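Local coordinates for acetoin utilization protein AcuB, putative (Vibrio cholerae, PDB 2O16) that is of unknown function but probably binds adenosine-type nucleotides through its paired CBS domains and may help regulate acetoin utilization, at residues A[9-13]-A[128-132]; A[36-40]-A[51-55]. Residue numbers count along the deposited sequence, not the author numbering.

Contact 1 of 2, residues A[9-13]-A[128-132]; sequences DMMTR and DFVTI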
loop_
_atom_site.group_PDB
_atom_site.type_symbol
_atom_site.label_atom_id
_atom_site.label_comp_id
_atom_site.label_asym_id
_atom_site.label_seq_id
_atom_site.Cartn_x
_atom_site.Cartn_y
_atom_site.Cartn_z
ATOM N N ASP A 9 13.162 -4.618 4.998
ATOM C CA ASP A 9 14.024 -5.492 4.188
ATOM C C ASP A 9 13.306 -5.972 2.929
ATOM O O ASP A 9 13.947 -6.362 1.940
ATOM C CB ASP A 9 14.497 -6.708 5.017
ATOM C CG ASP A 9 15.411 -6.331 6.173
ATOM O OD1 ASP A 9 16.109 -5.299 6.079
ATOM O OD2 ASP A 9 15.459 -7.094 7.181
ATOM N N MET A 10 11.974 -5.912 2.927
ATOM C CA MET A 10 11.193 -6.483 1.825
ATOM C C MET A 10 10.136 -5.571 1.226
ATOM O O MET A 10 9.525 -5.920 0.204
ATOM C CB MET A 10 10.550 -7.807 2.277
ATOM C CG MET A 10 9.592 -7.672 3.473
ATOM S SD MET A 10 7.947 -7.104 2.935
ATOM C CE MET A 10 7.299 -8.610 2.206
ATOM N N MET A 11 9.899 -4.419 1.857
ATOM C CA MET A 11 8.871 -3.472 1.387
ATOM C C MET A 11 9.278 -2.843 0.072
ATOM O O MET A 11 10.468 -2.785 -0.254
ATOM C CB MET A 11 8.616 -2.371 2.423
ATOM C CG MET A 11 9.795 -1.448 2.681
ATOM S SD MET A 11 9.503 -0.252 3.962
ATOM C CE MET A 11 10.962 0.789 3.868
ATOM N N THR A 12 8.283 -2.377 -0.674
ATOM C CA THR A 12 8.479 -1.531 -1.834
ATOM C C THR A 12 8.827 -0.137 -1.304
ATOM O O THR A 12 8.023 0.480 -0.601
ATOM C CB THR A 12 7.189 -1.494 -2.714
ATOM O OG1 THR A 12 6.981 -2.771 -3.325
ATOM C CG2 THR A 12 7.238 -0.427 -3.795
ATOM N N ARG A 13 10.022 0.352 -1.632
ATOM C CA ARG A 13 10.430 1.675 -1.183
ATOM C C ARG A 13 10.025 2.731 -2.236
ATOM O O ARG A 13 9.687 2.388 -3.356
ATOM C CB ARG A 13 11.947 1.697 -0.909
ATOM C CG ARG A 13 12.412 0.650 0.090
ATOM C CD ARG A 13 13.890 0.842 0.446
ATOM N NE ARG A 13 14.355 -0.134 1.437
ATOM C CZ ARG A 13 14.630 0.150 2.710
ATOM N NH1 ARG A 13 14.500 1.393 3.165
ATOM N NH2 ARG A 13 15.051 -0.812 3.529
ATOM N N ASP A 128 5.259 -7.760 -2.966
ATOM C CA ASP A 128 6.429 -7.960 -2.116
ATOM C C ASP A 128 6.530 -9.383 -1.547
ATOM O O ASP A 128 7.648 -9.934 -1.417
ATOM C CB ASP A 128 6.474 -6.920 -0.982
ATOM C CG ASP A 128 6.529 -5.503 -1.509
ATOM O OD1 ASP A 128 7.362 -5.230 -2.407
ATOM O OD2 ASP A 128 5.712 -4.680 -1.061
ATOM N N PHE A 129 5.385 -9.949 -1.179
ATOM C CA PHE A 129 5.317 -11.340 -0.715
ATOM C C PHE A 129 5.646 -12.340 -1.803
ATOM O O PHE A 129 6.258 -13.362 -1.531
ATOM C CB PHE A 129 3.948 -11.657 -0.117
ATOM C CG PHE A 129 3.706 -10.969 1.201
ATOM C CD1 PHE A 129 4.535 -11.218 2.289
ATOM C CD2 PHE A 129 2.674 -10.046 1.340
ATOM C CE1 PHE A 129 4.315 -10.553 3.531
ATOM C CE2 PHE A 129 2.438 -9.394 2.586
ATOM C CZ PHE A 129 3.265 -9.644 3.650
ATOM N N VAL A 130 5.233 -12.057 -3.041
ATOM C CA VAL A 130 5.706 -12.918 -4.148
ATOM C C VAL A 130 7.237 -12.991 -4.218
ATOM O O VAL A 130 7.809 -14.060 -4.335
ATOM C CB VAL A 130 5.109 -12.470 -5.515
ATOM C CG1 VAL A 130 5.686 -13.335 -6.662
ATOM C CG2 VAL A 130 3.568 -12.572 -5.503
ATOM N N THR A 131 7.904 -11.835 -4.152
ATOM C CA THR A 131 9.344 -11.735 -4.225
ATOM C C THR A 131 9.991 -12.491 -3.079
ATOM O O THR A 131 10.946 -13.262 -3.260
ATOM C CB THR A 131 9.802 -10.255 -4.157
ATOM O OG1 THR A 131 9.284 -9.549 -5.285
ATOM C CG2 THR A 131 11.358 -10.142 -4.176
ATOM N N ILE A 132 9.459 -12.274 -1.885
ATOM C CA ILE A 132 10.021 -12.953 -0.750
ATOM C C ILE A 132 9.761 -14.485 -0.809
ATOM O O ILE A 132 10.649 -15.262 -0.444
ATOM C CB ILE A 132 9.650 -12.230 0.581
ATOM C CG1 ILE A 132 10.819 -12.323 1.571
ATOM C CG2 ILE A 132 8.372 -12.768 1.180
ATOM C CD1 ILE A 132 11.896 -11.264 1.352
HETATM O O HOH W 1 10.037 -8.295 -1.164
#
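In this pair of CBS domains the N-terminal segment crosses over to the second CBS motif: residues 9-13 lie against the first turns of helix 126-141, and Thr-12 is joined to Ile-123 of strand 119-124 by backbone hydrogen bonding, at the edge of the second motif's sheet. Met-10 and Asp-128 bury most of the surface, with smaller shares from Ile-132 and, at the edge, Thr-12. The Met-10 side chain, with chi1, chi2 and chi3 all p, curls so that CE lies 3.7 Å from Asp-128 CB and 3.8 Å from Phe-129 CE1. The same methyl makes an off-centre CH-pi contact with the Phe-129 ring, 4.2 Å from its centroid and 30° off the normal. One turn further along the helix, Ile-132 CD1 packs on Met-10 CB at 3.8 Å, so the methionine meets residues of two successive turns. Leu-97 of helix 97-106 and Ile-124 close around both Met-10 and Phe-129, so that Met-10 packs into the apolar side of the second motif. Asp-128 carries the polar half of the contact. Its carboxylate is shared: OD2 accepts a hydrogen bond from the backbone N of Thr-125 near the start of the helix, while OD1 turns to the incoming segment and accepts one from the Thr-12 hydroxyl, OG1 to OD1 2.7 Å. Between the methionine backbone and the helix sits a single water, which donates to both carbonyls: it lies 2.8 Å from Met-10 O and 2.9 Å from Asp-128 O, the latter also accepting the helical bond from Ile-132 N at 3.0 Å.

Contact 2 of 2, residues A[36-40]-A[51-55]; sequences IRHVP and IVSQR. With PO4 (phosphate ion), chain C; PO4 (phosphate ion), chain D; PO4 (phosphate ion), chain E.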
loop_
_atom_site.group_PDB
_atom_site.type_symbol
_atom_site.label_atom_id
_atom_site.label_comp_id
_atom_site.label_asym_id
_atom_site.label_seq_id
_atom_site.Cartn_x
_atom_site.Cartn_y
_atom_site.Cartn_z
ATOM N N ILE A 36 -0.312 -1.212 -11.031
ATOM C CA ILE A 36 -0.331 -1.438 -9.592
ATOM C C ILE A 36 -1.759 -1.215 -9.119
ATOM O O ILE A 36 -2.615 -0.755 -9.877
ATOM C CB ILE A 36 0.648 -0.499 -8.828
ATOM C CG1 ILE A 36 0.291 0.959 -9.103
ATOM C CG2 ILE A 36 2.127 -0.801 -9.170
ATOM C CD1 ILE A 36 1.080 1.973 -8.288
ATOM N N ARG A 37 -2.023 -1.529 -7.858
ATOM C CA ARG A 37 -3.361 -1.417 -7.344
ATOM C C ARG A 37 -3.485 -0.679 -6.013
ATOM O O ARG A 37 -4.571 -0.670 -5.425
ATOM C CB ARG A 37 -3.996 -2.801 -7.218
ATOM C CG ARG A 37 -4.388 -3.425 -8.578
ATOM C CD ARG A 37 -5.037 -4.761 -8.326
ATOM N NE ARG A 37 -4.026 -5.742 -7.935
ATOM C CZ ARG A 37 -3.875 -6.226 -6.708
ATOM N NH1 ARG A 37 -4.681 -5.852 -5.696
ATOM N NH2 ARG A 37 -2.919 -7.116 -6.491
ATOM N N HIS A 38 -2.414 -0.032 -5.567
ATOM C CA HIS A 38 -2.446 0.679 -4.293
ATOM C C HIS A 38 -1.628 1.942 -4.394
ATOM O O HIS A 38 -0.459 1.881 -4.780
ATOM C CB HIS A 38 -1.899 -0.213 -3.152
ATOM C CG HIS A 38 -2.684 -1.465 -2.957
ATOM N ND1 HIS A 38 -2.415 -2.625 -3.658
ATOM C CD2 HIS A 38 -3.775 -1.725 -2.198
ATOM C CE1 HIS A 38 -3.295 -3.551 -3.321
ATOM N NE2 HIS A 38 -4.140 -3.027 -2.451
ATOM N N VAL A 39 -2.263 3.061 -4.053
ATOM C CA VAL A 39 -1.648 4.378 -4.118
ATOM C C VAL A 39 -1.884 5.068 -2.778
ATOM O O VAL A 39 -3.014 5.466 -2.481
ATOM C CB VAL A 39 -2.245 5.242 -5.217
ATOM C CG1 VAL A 39 -1.562 6.621 -5.267
ATOM C CG2 VAL A 39 -2.130 4.511 -6.601
ATOM N N PRO A 40 -0.817 5.197 -1.994
ATOM C CA PRO A 40 -0.915 5.994 -0.779
ATOM C C PRO A 40 -1.210 7.494 -1.113
ATOM O O PRO A 40 -0.729 8.057 -2.141
ATOM C CB PRO A 40 0.464 5.817 -0.132
ATOM C CG PRO A 40 1.072 4.583 -0.820
ATOM C CD PRO A 40 0.538 4.636 -2.196
ATOM N N ILE A 51 -4.964 5.709 1.828
ATOM C CA ILE A 51 -4.518 4.915 0.715
ATOM C C ILE A 51 -5.751 4.506 -0.108
ATOM O O ILE A 51 -6.827 4.262 0.453
ATOM C CB ILE A 51 -3.634 3.710 1.203
ATOM C CG1 ILE A 51 -3.230 2.793 0.043
ATOM C CG2 ILE A 51 -4.313 2.933 2.337
ATOM C CD1 ILE A 51 -2.060 1.909 0.388
ATOM N N VAL A 52 -5.617 4.498 -1.435
ATOM C CA VAL A 52 -6.722 4.051 -2.288
ATOM C C VAL A 52 -6.292 2.787 -3.044
ATOM O O VAL A 52 -5.156 2.702 -3.517
ATOM C CB VAL A 52 -7.190 5.177 -3.283
ATOM C CG1 VAL A 52 -7.846 6.339 -2.499
ATOM C CG2 VAL A 52 -5.995 5.687 -4.138
ATOM N N SER A 53 -7.182 1.800 -3.098
ATOM C CA SER A 53 -6.902 0.562 -3.827
ATOM C C SER A 53 -7.697 0.579 -5.122
ATOM O O SER A 53 -8.619 1.384 -5.285
ATOM C CB SER A 53 -7.321 -0.657 -2.993
ATOM O OG SER A 53 -8.722 -0.619 -2.769
ATOM N N GLN A 54 -7.364 -0.327 -6.035
ATOM C CA GLN A 54 -8.228 -0.524 -7.206
ATOM C C GLN A 54 -9.660 -0.807 -6.768
ATOM O O GLN A 54 -10.621 -0.296 -7.375
ATOM C CB GLN A 54 -7.725 -1.680 -8.075
ATOM C CG GLN A 54 -8.626 -1.920 -9.308
ATOM C CD GLN A 54 -8.206 -3.169 -10.057
ATOM O OE1 GLN A 54 -8.537 -4.290 -9.667
ATOM N NE2 GLN A 54 -7.420 -2.979 -11.090
ATOM N N ARG A 55 -9.817 -1.590 -5.694
ATOM C CA ARG A 55 -11.152 -1.887 -5.196
ATOM C C ARG A 55 -11.918 -0.623 -4.768
ATOM O O ARG A 55 -13.132 -0.503 -4.997
ATOM C CB ARG A 55 -11.124 -2.940 -4.071
ATOM C CG ARG A 55 -12.557 -3.303 -3.580
ATOM C CD ARG A 55 -12.575 -4.507 -2.647
ATOM N NE ARG A 55 -13.889 -4.729 -2.043
ATOM C CZ ARG A 55 -14.191 -5.748 -1.238
ATOM N NH1 ARG A 55 -13.276 -6.659 -0.931
ATOM N NH2 ARG A 55 -15.416 -5.860 -0.739
HETATM P P PO4 C . -0.025 -4.131 -5.929
HETATM O O1 PO4 C . -0.431 -2.716 -5.601
HETATM O O2 PO4 C . -0.945 -5.032 -5.127
HETATM O O3 PO4 C . -0.334 -4.305 -7.399
HETATM O O4 PO4 C . 1.434 -4.439 -5.647
HETATM P P PO4 D . -5.410 -9.009 -3.936
HETATM O O1 PO4 D . -5.522 -7.506 -3.717
HETATM O O2 PO4 D . -6.663 -9.681 -3.356
HETATM O O3 PO4 D . -5.268 -9.343 -5.403
HETATM O O4 PO4 D . -4.210 -9.494 -3.169
HETATM P P PO4 E . -10.623 -1.928 0.329
HETATM O O1 PO4 E . -10.819 -0.484 0.747
HETATM O O2 PO4 E . -11.766 -2.270 -0.604
HETATM O O3 PO4 E . -9.296 -2.126 -0.426
HETATM O O4 PO4 E . -10.756 -2.828 1.548
HETATM O O HOH W 2 -7.371 -3.781 -5.152
#
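Three phosphate ions, probably from the crystallisation liquor, gather at the end of this short antiparallel ladder, held by residues 36-40 and the Ser-53 hydroxyl. The chain C phosphate receives the firmest bonds through its O1, 2.8 Å from His-38 ND1 and 3.0 Å from Arg-37 N. The Arg-37 guanidinium lies between two of the ions, with the chain C phosphate over one face and the chain D phosphate over the other; its NH1 also donates to O1 of the latter at 2.7 Å, and its NH2 forms a salt bridge with Asp-126 of the second CBS motif. Ser-53 OG donates to O3 of the chain E phosphate at 2.8 Å and caps the N terminus of helix 54-64. Antiparallel strand segments 38-40 and 51-53 (166° between N-to-C directions) bring their axes to 4.6 Å. Val-39 and Val-52 form the hydrogen-bonded pair, each N 3.0 Å from the O of the other, and their side chains meet at 3.9 Å (Val-39 CB to Val-52 CG2) on the face covered by helix 24-34. On the other face Ile-51 CD1 touches His-38 CB at 4.1 Å and Pro-40 CG at 4.3 Å, where Cys-111, Leu-120 and Ile-123 of the second motif pack. Where the second strand turns into helix, Gln-54 N donates to Arg-37 O at 2.9 Å, continuing the pairing by one bond. A beta hairpin leading straight into a helix is characteristic of the CBS motif, and a phosphate bonded also by Thr-125 and Ser-127 of the second motif is consistent with the nucleotide-phosphate sites of related CBS pairs.

From the N terminus, the chain passes through residues 9-13, which are held in contact 1 against a helix near the far end of the model; that contact closes a loop of 114 residues. Nested inside it, contact 2 closes a loop of only 10 residues, the ends of strands 38-42 and 48-53 and the turn between them. The two do not touch: their centres are about 17 Å apart and their nearest atoms about 7 Å. Contact 2 builds the first CBS motif locally, joining its hairpin to the start of helix 54-64, whereas contact 1 fastens the beginning of the chain to helix 126-141 of the second and so ties the two motifs together.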